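Local coordinates for protein putative phosphosugar isomerase (Silicibacter pomeroyi DSS-3, PDB 3FJ1) that is of unproven function but probably binds a phosphosugar or related carbohydrate derivative through its paired SIS domains and may act as an isomerase or aminotransferase, at residues A[76-82]-A[106-110]. Numbering follows the deposited sequence.
With EDO (1,2-ethanediol), chain J.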
ATOM      1  N   LEU A  76      -8.743   2.829   4.808  1.00 10.36           N
ATOM      2  CA  LEU A  76      -8.776   4.164   5.335  1.00 10.02           C
ATOM      3  C   LEU A  76      -7.527   4.559   6.106  1.00  9.80           C
ATOM      4  O   LEU A  76      -7.198   3.950   7.128  1.00  9.98           O
ATOM      5  CB  LEU A  76     -10.001   4.334   6.254  1.00 10.60           C
ATOM      6  CG  LEU A  76     -11.421   4.216   5.677  1.00 11.17           C
ATOM      7  CD1 LEU A  76     -12.483   4.413   6.810  1.00 11.32           C
ATOM      8  CD2 LEU A  76     -11.629   5.161   4.494  1.00 12.67           C
ATOM      9  N   GLY A  77      -6.851   5.608   5.641  1.00  9.17           N
ATOM     10  CA  GLY A  77      -5.673   6.101   6.325  1.00  9.44           C
ATOM     11  C   GLY A  77      -6.109   6.709   7.647  1.00  9.23           C
ATOM     12  O   GLY A  77      -6.912   7.641   7.631  1.00  8.75           O
ATOM     13  N   PRO A  78      -5.606   6.196   8.796  1.00  8.76           N
ATOM     14  CA  PRO A  78      -6.138   6.716  10.081  1.00  9.15           C
ATOM     15  C   PRO A  78      -5.991   8.203  10.306  1.00  9.04           C
ATOM     16  O   PRO A  78      -6.747   8.765  11.081  1.00  8.15           O
ATOM     17  CB  PRO A  78      -5.413   5.880  11.142  1.00  9.29           C
ATOM     18  CG  PRO A  78      -4.982   4.586  10.403  1.00  9.44           C
ATOM     19  CD  PRO A  78      -4.638   5.090   9.018  1.00  9.42           C
ATOM     20  N   SER A  79      -5.054   8.850   9.602  1.00  9.40           N
ATOM     21  CA  SER A  79      -4.899  10.318   9.724  1.00  9.70           C
ATOM     22  C   SER A  79      -6.162  11.070   9.319  1.00  8.70           C
ATOM     23  O   SER A  79      -6.413  12.176   9.821  1.00  8.79           O
ATOM     24  CB  SER A  79      -3.706  10.834   8.921  1.00 10.10           C
ATOM     25  OG  SER A  79      -3.894  10.766   7.499  1.00 10.87           O
ATOM     26  N   VAL A  80      -6.966  10.464   8.446  1.00  8.88           N
ATOM     27  CA  VAL A  80      -8.230  11.077   8.011  1.00  8.49           C
ATOM     28  C   VAL A  80      -9.101  11.430   9.220  1.00  8.56           C
ATOM     29  O   VAL A  80      -9.786  12.458   9.233  1.00 10.23           O
ATOM     30  CB  VAL A  80      -8.953  10.203   6.973  1.00  8.97           C
ATOM     31  CG1 VAL A  80     -10.331  10.745   6.674  1.00  8.96           C
ATOM     32  CG2 VAL A  80      -8.120  10.159   5.666  1.00  8.35           C
ATOM     33  N   ALA A  81      -9.044  10.574  10.239  1.00  8.63           N
ATOM     34  CA  ALA A  81      -9.726  10.849  11.510  1.00  8.91           C
ATOM     35  C   ALA A  81      -8.833  11.589  12.505  1.00  9.07           C
ATOM     36  O   ALA A  81      -9.210  12.643  13.058  1.00  9.99           O
ATOM     37  CB  ALA A  81     -10.218   9.561  12.144  1.00  9.12           C
ATOM     38  N   SER A  82      -7.655  11.028  12.752  1.00  9.57           N
ATOM     39  CA  SER A  82      -6.796  11.494  13.869  1.00 10.00           C
ATOM     40  C   SER A  82      -6.120  12.841  13.647  1.00 10.33           C
ATOM     41  O   SER A  82      -5.795  13.543  14.621  1.00 10.54           O
ATOM     42  CB  SER A  82      -5.736  10.434  14.216  1.00 10.19           C
ATOM     43  OG  SER A  82      -4.748  10.374  13.200  1.00  9.87           O
ATOM     44  N   ASP A 106      -4.571   6.103  16.843  1.00 13.52           N
ATOM     45  CA  ASP A 106      -4.998   6.328  15.468  1.00 13.37           C
ATOM     46  C   ASP A 106      -6.052   5.325  14.999  1.00 12.42           C
ATOM     47  O   ASP A 106      -7.042   5.703  14.390  1.00 11.10           O
ATOM     48  CB  ASP A 106      -3.803   6.307  14.515  1.00 14.61           C
ATOM     49  CG  ASP A 106      -2.963   7.566  14.596  1.00 15.97           C
ATOM     50  OD1 ASP A 106      -3.293   8.489  15.382  1.00 17.57           O
ATOM     51  OD2 ASP A 106      -1.949   7.606  13.875  1.00 17.66           O
ATOM     52  N   ILE A 107      -5.827   4.045  15.281  1.00 10.97           N
ATOM     53  CA  ILE A 107      -6.778   2.993  14.893  1.00 11.04           C
ATOM     54  C   ILE A 107      -8.119   3.172  15.635  1.00 10.81           C
ATOM     55  O   ILE A 107      -9.187   3.022  15.049  1.00 10.63           O
ATOM     56  CB  ILE A 107      -6.153   1.588  15.093  1.00 11.29           C
ATOM     57  CG1 ILE A 107      -4.855   1.448  14.273  1.00 10.66           C
ATOM     58  CG2 ILE A 107      -7.135   0.465  14.788  1.00 10.73           C
ATOM     59  CD1 ILE A 107      -4.965   1.747  12.791  1.00 12.11           C
ATOM     60  N   VAL A 108      -8.042   3.535  16.906  1.00 10.44           N
ATOM     61  CA  VAL A 108      -9.221   3.789  17.727  1.00 10.27           C
ATOM     62  C   VAL A 108      -9.986   5.000  17.180  1.00  9.74           C
ATOM     63  O   VAL A 108     -11.222   4.954  17.043  1.00  9.77           O
ATOM     64  CB  VAL A 108      -8.820   3.975  19.225  1.00 10.13           C
ATOM     65  CG1 VAL A 108     -10.004   4.438  20.066  1.00 11.00           C
ATOM     66  CG2 VAL A 108      -8.269   2.660  19.802  1.00  9.97           C
ATOM     67  N   ALA A 109      -9.260   6.066  16.817  1.00 10.94           N
ATOM     68  CA  ALA A 109      -9.880   7.290  16.305  1.00 10.49           C
ATOM     69  C   ALA A 109     -10.600   7.079  14.978  1.00 10.57           C
ATOM     70  O   ALA A 109     -11.692   7.590  14.788  1.00 10.63           O
ATOM     71  CB  ALA A 109      -8.872   8.418  16.173  1.00 10.64           C
HETATM   72  N   MSE A 110      -9.964   6.356  14.065  1.00 10.75           N
HETATM   73  CA  MSE A 110     -10.531   6.108  12.764  1.00 10.31           C
HETATM   74  C   MSE A 110     -11.769   5.215  12.909  1.00 10.16           C
HETATM   75  O   MSE A 110     -12.819   5.473  12.276  1.00  9.88           O
HETATM   76  CB  MSE A 110      -9.470   5.506  11.854  1.00 11.39           C
HETATM   77  CG  MSE A 110      -9.880   5.335  10.423  1.00 11.91           C
HETATM   78 SE   MSE A 110     -10.145   6.994   9.388  1.00 16.49          SE
HETATM   79  CE  MSE A 110     -12.024   6.949   9.727  1.00  7.23           C
TER
HETATM   80  C1  EDO J 347      -6.331   7.686   1.377  1.00 23.65           C
HETATM   81  O1  EDO J 347      -6.763   6.511   0.660  1.00 25.84           O
HETATM   82  C2  EDO J 347      -6.412   7.459   2.875  1.00 22.75           C
HETATM   83  O2  EDO J 347      -7.701   7.058   3.303  1.00 19.73           O
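A short helical turn packs against the first turn of a longer helix in the N-terminal SIS domain, an α/β fold built on a parallel five-stranded sheet. Residues 76-82 leave the edge strand 73-75 and turn into helix 79-82, while 106-110 belong to helix 105-116, which follows strand 93-99. The contact is largely apolar and centres on Met110, a selenomethionine. Met110 SE lies 3.7 Å from Gly77 O and 3.8 Å from Ala81 CB, and Met110 CE reaches Leu76 CD1 at 3.9 Å. Ala81 and Met110 approach to 5.0 Å between CA atoms, with Ala81 CB 3.5 Å from Met110 CA. Pro78 CG packs 3.7 Å from Ile107 CD1. At the polar margin, Ser82 OG makes a weak hydrogen bond to Asp106 OD1 (3.2 Å), while Asp106 OD2 forms a salt bridge with Arg213 of the second subunit, placing the contact beside the dimer interface. At the Gly77 end, an ethanediol, probably from the crystallisation liquor, bridges Glu66 of that subunit and Gly77, whose N donates to EDO O2 at 2.9 Å.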